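Local coordinates for lysosome-associated membrane glycoprotein 2 (Mus musculus, PDB 5GV3) that supports lysosome biogenesis, autophagy and acidification of the lysosomal lumen as a membrane glycoprotein that directly inhibits the proton channel TMEM175, at residues S79-H84 against L145-Q150; V109-N114 against L129-T134. One frame throughout, in Å; residues are numbered along the deposited sequence.

Contact 1: residues S79-H84 against L145-Q150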
loop_
_atom_site.group_PDB
_atom_site.type_symbol
_atom_site.label_atom_id
_atom_site.label_comp_id
_atom_site.label_asym_id
_atom_site.label_seq_id
_atom_site.Cartn_x
_atom_site.Cartn_y
_atom_site.Cartn_z
ATOM N N SER A 79 -5.384 -16.073 -10.878
ATOM C CA SER A 79 -5.935 -15.748 -12.220
ATOM C C SER A 79 -5.774 -14.317 -12.782
ATOM O O SER A 79 -6.774 -13.620 -12.898
ATOM C CB SER A 79 -7.432 -16.099 -12.278
ATOM O OG SER A 79 -8.206 -15.383 -11.320
ATOM N N HIS A 80 -4.580 -13.884 -13.210
ATOM C CA HIS A 80 -3.305 -14.585 -13.050
ATOM C C HIS A 80 -2.335 -14.083 -11.973
ATOM O O HIS A 80 -1.326 -14.732 -11.722
ATOM C CB HIS A 80 -2.562 -14.646 -14.382
ATOM C CG HIS A 80 -2.782 -15.924 -15.118
ATOM N ND1 HIS A 80 -1.978 -17.028 -14.925
ATOM C CD2 HIS A 80 -3.745 -16.305 -15.986
ATOM C CE1 HIS A 80 -2.409 -18.018 -15.682
ATOM N NE2 HIS A 80 -3.484 -17.607 -16.332
ATOM N N TYR A 81 -2.561 -12.916 -11.385
ATOM C CA TYR A 81 -1.987 -12.710 -10.059
ATOM C C TYR A 81 -2.901 -11.773 -9.300
ATOM O O TYR A 81 -3.523 -10.883 -9.880
ATOM C CB TYR A 81 -0.525 -12.215 -10.082
ATOM C CG TYR A 81 -0.224 -10.768 -10.446
ATOM C CD1 TYR A 81 -0.245 -9.766 -9.479
ATOM C CD2 TYR A 81 0.184 -10.427 -11.723
ATOM C CE1 TYR A 81 0.069 -8.455 -9.795
ATOM C CE2 TYR A 81 0.502 -9.121 -12.049
ATOM C CZ TYR A 81 0.441 -8.138 -11.083
ATOM O OH TYR A 81 0.760 -6.843 -11.409
ATOM N N SER A 82 -3.021 -12.021 -8.002
ATOM C CA SER A 82 -3.932 -11.249 -7.175
ATOM C C SER A 82 -3.194 -10.250 -6.316
ATOM O O SER A 82 -2.102 -10.529 -5.818
ATOM C CB SER A 82 -4.780 -12.173 -6.294
ATOM O OG SER A 82 -3.961 -13.038 -5.526
ATOM N N ILE A 83 -3.811 -9.085 -6.158
ATOM C CA ILE A 83 -3.366 -8.074 -5.220
ATOM C C ILE A 83 -4.280 -8.216 -4.022
ATOM O O ILE A 83 -5.488 -8.023 -4.129
ATOM C CB ILE A 83 -3.445 -6.660 -5.806
ATOM C CG1 ILE A 83 -2.592 -6.555 -7.066
ATOM C CG2 ILE A 83 -2.988 -5.641 -4.791
ATOM C CD1 ILE A 83 -2.797 -5.276 -7.801
ATOM N N HIS A 84 -3.703 -8.583 -2.888
ATOM C CA HIS A 84 -4.487 -9.124 -1.791
ATOM C C HIS A 84 -3.867 -8.748 -0.431
ATOM O O HIS A 84 -2.710 -8.337 -0.366
ATOM C CB HIS A 84 -4.600 -10.645 -2.004
ATOM C CG HIS A 84 -5.228 -11.389 -0.869
ATOM N ND1 HIS A 84 -6.405 -10.999 -0.281
ATOM C CD2 HIS A 84 -4.848 -12.528 -0.245
ATOM C CE1 HIS A 84 -6.716 -11.855 0.682
ATOM N NE2 HIS A 84 -5.777 -12.772 0.735
ATOM N N LEU A 145 2.113 -0.444 -11.699
ATOM C CA LEU A 145 2.485 -1.650 -10.978
ATOM C C LEU A 145 2.679 -2.878 -11.858
ATOM O O LEU A 145 1.901 -3.120 -12.777
ATOM C CB LEU A 145 1.427 -1.952 -9.918
ATOM C CG LEU A 145 1.530 -3.278 -9.161
ATOM C CD1 LEU A 145 2.821 -3.344 -8.375
ATOM C CD2 LEU A 145 0.343 -3.433 -8.233
ATOM N N GLN A 146 3.734 -3.635 -11.579
ATOM C CA GLN A 146 3.865 -4.983 -12.126
ATOM C C GLN A 146 4.598 -5.901 -11.157
ATOM O O GLN A 146 5.765 -5.693 -10.834
ATOM C CB GLN A 146 4.580 -4.991 -13.478
ATOM C CG GLN A 146 4.587 -6.398 -14.094
ATOM C CD GLN A 146 5.281 -6.482 -15.446
ATOM O OE1 GLN A 146 5.971 -5.555 -15.871
ATOM N NE2 GLN A 146 5.084 -7.598 -16.135
ATOM N N ALA A 147 3.876 -6.898 -10.664
ATOM C CA ALA A 147 4.479 -7.968 -9.892
ATOM C C ALA A 147 4.863 -9.088 -10.844
ATOM O O ALA A 147 4.334 -9.167 -11.957
ATOM C CB ALA A 147 3.527 -8.467 -8.827
ATOM N N PHE A 148 5.800 -9.925 -10.413
ATOM C CA PHE A 148 6.243 -11.072 -11.193
ATOM C C PHE A 148 6.665 -10.630 -12.585
ATOM O O PHE A 148 6.041 -10.985 -13.581
ATOM C CB PHE A 148 5.142 -12.136 -11.255
ATOM C CG PHE A 148 4.544 -12.458 -9.909
ATOM C CD1 PHE A 148 5.236 -13.238 -8.996
ATOM C CD2 PHE A 148 3.294 -11.976 -9.557
ATOM C CE1 PHE A 148 4.696 -13.527 -7.754
ATOM C CE2 PHE A 148 2.741 -12.264 -8.318
ATOM C CZ PHE A 148 3.443 -13.040 -7.414
ATOM N N VAL A 149 7.717 -9.825 -12.640
ATOM C CA VAL A 149 8.229 -9.337 -13.901
ATOM C C VAL A 149 9.077 -10.422 -14.551
ATOM O O VAL A 149 9.986 -10.967 -13.929
ATOM C CB VAL A 149 9.071 -8.076 -13.709
ATOM C CG1 VAL A 149 9.545 -7.555 -15.052
ATOM C CG2 VAL A 149 8.264 -7.011 -12.970
ATOM N N GLN A 150 8.786 -10.725 -15.810
ATOM C CA GLN A 150 9.513 -11.776 -16.510
ATOM C C GLN A 150 10.608 -11.198 -17.395
ATOM O O GLN A 150 10.480 -10.089 -17.910
ATOM C CB GLN A 150 8.554 -12.626 -17.342
ATOM C CG GLN A 150 7.590 -13.457 -16.509
ATOM C CD GLN A 150 6.578 -14.195 -17.360
ATOM O OE1 GLN A 150 6.548 -14.040 -18.581
ATOM N NE2 GLN A 150 5.740 -15.000 -16.719
#

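Contact 2: residues V109-N114 against L129-T134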
loop_
_atom_site.group_PDB
_atom_site.type_symbol
_atom_site.label_atom_id
_atom_site.label_comp_id
_atom_site.label_asym_id
_atom_site.label_seq_id
_atom_site.Cartn_x
_atom_site.Cartn_y
_atom_site.Cartn_z
ATOM N N VAL A 109 -5.869 -2.440 10.486
ATOM C CA VAL A 109 -7.068 -2.456 9.667
ATOM C C VAL A 109 -6.793 -3.307 8.444
ATOM O O VAL A 109 -5.744 -3.187 7.813
ATOM C CB VAL A 109 -7.510 -1.043 9.264
ATOM C CG1 VAL A 109 -8.771 -1.098 8.422
ATOM C CG2 VAL A 109 -7.737 -0.207 10.511
ATOM N N LYS A 110 -7.727 -4.195 8.134
ATOM C CA LYS A 110 -7.556 -5.092 7.006
ATOM C C LYS A 110 -8.454 -4.657 5.845
ATOM O O LYS A 110 -9.587 -4.212 6.044
ATOM C CB LYS A 110 -7.848 -6.528 7.442
ATOM C CG LYS A 110 -7.048 -7.588 6.706
ATOM C CD LYS A 110 -7.172 -8.927 7.421
ATOM C CE LYS A 110 -6.450 -8.887 8.770
ATOM N NZ LYS A 110 -6.283 -10.233 9.382
ATOM N N ASN A 111 -7.939 -4.801 4.633
ATOM C CA ASN A 111 -8.675 -4.446 3.430
ATOM C C ASN A 111 -9.151 -5.716 2.746
ATOM O O ASN A 111 -8.350 -6.599 2.451
ATOM C CB ASN A 111 -7.783 -3.618 2.494
ATOM C CG ASN A 111 -8.552 -2.964 1.363
ATOM O OD1 ASN A 111 -9.449 -3.565 0.777
ATOM N ND2 ASN A 111 -8.187 -1.725 1.038
ATOM N N PRO A 112 -10.472 -5.832 2.530
ATOM C CA PRO A 112 -11.068 -7.029 1.917
ATOM C C PRO A 112 -10.806 -7.134 0.421
ATOM O O PRO A 112 -11.085 -8.181 -0.162
ATOM C CB PRO A 112 -12.567 -6.854 2.180
ATOM C CG PRO A 112 -12.667 -5.773 3.234
ATOM C CD PRO A 112 -11.499 -4.882 2.984
ATOM N N GLU A 113 -10.280 -6.072 -0.183
ATOM C CA GLU A 113 -10.053 -6.050 -1.623
ATOM C C GLU A 113 -9.167 -7.214 -2.043
ATOM O O GLU A 113 -8.197 -7.557 -1.369
ATOM C CB GLU A 113 -9.430 -4.720 -2.066
ATOM C CG GLU A 113 -9.256 -4.571 -3.581
ATOM C CD GLU A 113 -10.576 -4.652 -4.335
ATOM O OE1 GLU A 113 -11.584 -4.099 -3.845
ATOM O OE2 GLU A 113 -10.610 -5.279 -5.415
ATOM N N ASN A 114 -9.547 -7.839 -3.146
ATOM C CA ASN A 114 -8.741 -8.854 -3.800
ATOM C C ASN A 114 -8.819 -8.569 -5.283
ATOM O O ASN A 114 -9.784 -8.927 -5.949
ATOM C CB ASN A 114 -9.241 -10.263 -3.472
ATOM C CG ASN A 114 -8.303 -11.352 -3.968
ATOM O OD1 ASN A 114 -7.709 -11.238 -5.038
ATOM N ND2 ASN A 114 -8.166 -12.415 -3.186
ATOM N N LEU A 129 -8.053 5.691 -5.913
ATOM C CA LEU A 129 -8.872 4.603 -5.396
ATOM C C LEU A 129 -9.094 4.830 -3.894
ATOM O O LEU A 129 -8.135 5.004 -3.137
ATOM C CB LEU A 129 -8.220 3.241 -5.664
ATOM C CG LEU A 129 -7.796 3.049 -7.130
ATOM C CD1 LEU A 129 -7.157 1.685 -7.368
ATOM C CD2 LEU A 129 -8.974 3.271 -8.069
ATOM N N THR A 130 -10.358 4.892 -3.482
ATOM C CA THR A 130 -10.700 5.154 -2.083
ATOM C C THR A 130 -11.345 3.937 -1.439
ATOM O O THR A 130 -12.277 3.356 -1.992
ATOM C CB THR A 130 -11.659 6.347 -1.935
ATOM O OG1 THR A 130 -11.105 7.498 -2.585
ATOM C CG2 THR A 130 -11.889 6.678 -0.464
ATOM N N TYR A 131 -10.840 3.555 -0.270
ATOM C CA TYR A 131 -11.417 2.457 0.493
ATOM C C TYR A 131 -11.798 2.942 1.885
ATOM O O TYR A 131 -10.946 3.318 2.692
ATOM C CB TYR A 131 -10.444 1.282 0.559
ATOM C CG TYR A 131 -10.101 0.753 -0.815
ATOM C CD1 TYR A 131 -9.047 1.290 -1.535
ATOM C CD2 TYR A 131 -10.847 -0.265 -1.402
ATOM C CE1 TYR A 131 -8.735 0.830 -2.798
ATOM C CE2 TYR A 131 -10.541 -0.738 -2.662
ATOM C CZ TYR A 131 -9.482 -0.185 -3.358
ATOM O OH TYR A 131 -9.164 -0.647 -4.617
ATOM N N ASN A 132 -13.095 2.954 2.155
ATOM C CA ASN A 132 -13.598 3.389 3.448
ATOM C C ASN A 132 -13.601 2.231 4.438
ATOM O O ASN A 132 -14.498 1.390 4.426
ATOM C CB ASN A 132 -14.994 3.986 3.295
ATOM C CG ASN A 132 -15.031 5.110 2.276
ATOM O OD1 ASN A 132 -14.686 6.252 2.581
ATOM N ND2 ASN A 132 -15.438 4.786 1.051
ATOM N N LEU A 133 -12.555 2.165 5.257
ATOM C CA LEU A 133 -12.402 1.099 6.239
ATOM C C LEU A 133 -12.362 1.677 7.653
ATOM O O LEU A 133 -11.307 1.703 8.289
ATOM C CB LEU A 133 -11.130 0.290 5.962
ATOM C CG LEU A 133 -10.893 -0.188 4.525
ATOM C CD1 LEU A 133 -9.512 -0.818 4.378
ATOM C CD2 LEU A 133 -11.973 -1.172 4.095
ATOM N N THR A 134 -13.521 2.131 8.124
ATOM C CA THR A 134 -13.676 2.748 9.444
ATOM C C THR A 134 -12.889 2.015 10.529
ATOM O O THR A 134 -13.006 0.795 10.662
ATOM C CB THR A 134 -15.165 2.794 9.839
ATOM O OG1 THR A 134 -15.891 3.554 8.865
ATOM C CG2 THR A 134 -15.362 3.402 11.224
#

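Contact 1: residues S79-H84 against L145-Q150
Tyr81 reaches from its strand to the chain at Ala147 and Phe148, and every part of its side chain finds a partner there. Tyr81 CB lies 3.7 Å from Phe148 CE2. CG sits between the backbone N and the carbonyl carbon of Tyr81, chi1 75°. There Tyr81 CG meets Phe148 CD2 at 3.8 Å. The two rings form an offset edge-to-face pair. The edge of Phe148 is turned to the face of Tyr81, with the planes 70° apart. Further out, Tyr81 CE1 touches the methyl of Ala147, which stands over the ring as a CH-pi contact, with Ala147 CB 4.0 Å from the centroid of the Tyr81 ring. This methyl and Phe148 CD2 lie over the same face.

The two segments belong to different sheets of the first lumenal domain, which is built from strands without helix. Tyr81 is on strand 81-91 of the four-stranded antiparallel sheet. Leu145 is on strand 136-146 of the larger mixed sheet.

At the tip, Tyr81 OH accepts a 3.2 Å hydrogen bond from Ala147 N, almost straight at 174°. This bond ties the hydroxyl of the buried Tyr81 to the backbone of Ala147. Beside the tyrosine, Ile83 CD1 and Leu145 CD2 meet tip to tip at 3.7 Å. Phe74 of strand 68-76 touches both of these side chains.

Contact 2: residues V109-N114 against L129-T134
Leu133 and Tyr131 face the chain at Val109 to Glu113, and they carry most of this contact. Leu133 CB rests on Val109 CG1 at 3.7 Å, where the two side chains cross at a slant. With chi1 -49°, CG of Leu133 is anti to the carbonyl carbon, and its two methyls part toward different partners. Leu133 CD1 lies 3.7 Å from Asn111 ND2 and is also close to the carbonyl oxygen of Lys110. Leu133 CD2 meets Pro112 CD at 3.9 Å, and these two side chains run past each other in opposite directions.

Tyr131 is met in two ways. Asn111 ND2 lies over one face of its ring, 3.6 Å from Tyr131 CG, with the amide plane turned 67° from the ring. Glu113 comes to the edge. Glu113 OE1 lies near the ring plane, 3.7 Å from Tyr131 CE2.

The contact brings together two sheets of the lumenal domain. Val109 is on strand 106-117, an outermost strand of the four-stranded antiparallel sheet. Strand 129-133 pairs antiparallel with strand 136-146 in the mixed sheet.

A second layer positions the amide of Asn111. Asn111 OD1 accepts a hydrogen bond from Glu113 N at 2.8 Å, forming an Asx turn. The same bond links the residue over the ring face to the one at the ring edge. Asn111 ND2 gives a weak hydrogen bond to Gln138 OE1 of strand 136-146, the strand beside Tyr131. Gln138 also touches Leu133. Further along, Val136 packs on Val109, which in turn lies against Tyr90 of strand 81-91.

The centres of contacts 1 and 2 are about 19 Å apart. Both join the four-stranded antiparallel sheet to the mixed sheet. Strand 81-91 supplies the antiparallel-sheet side of contact 1 and its neighbour 106-117 that of contact 2. On the mixed sheet, strands 136-146 and 129-133 are neighbours too. Both segments of contact 2 fall between the two segments of contact 1 in the sequence. The segments also touch where strands 81-91 and 106-117 run side by side, Ser82 CB lying 3.3 Å from Asn114 OD1. The two sheets of the first lumenal domain are thus held together at two places, one buried and one nearer the surface.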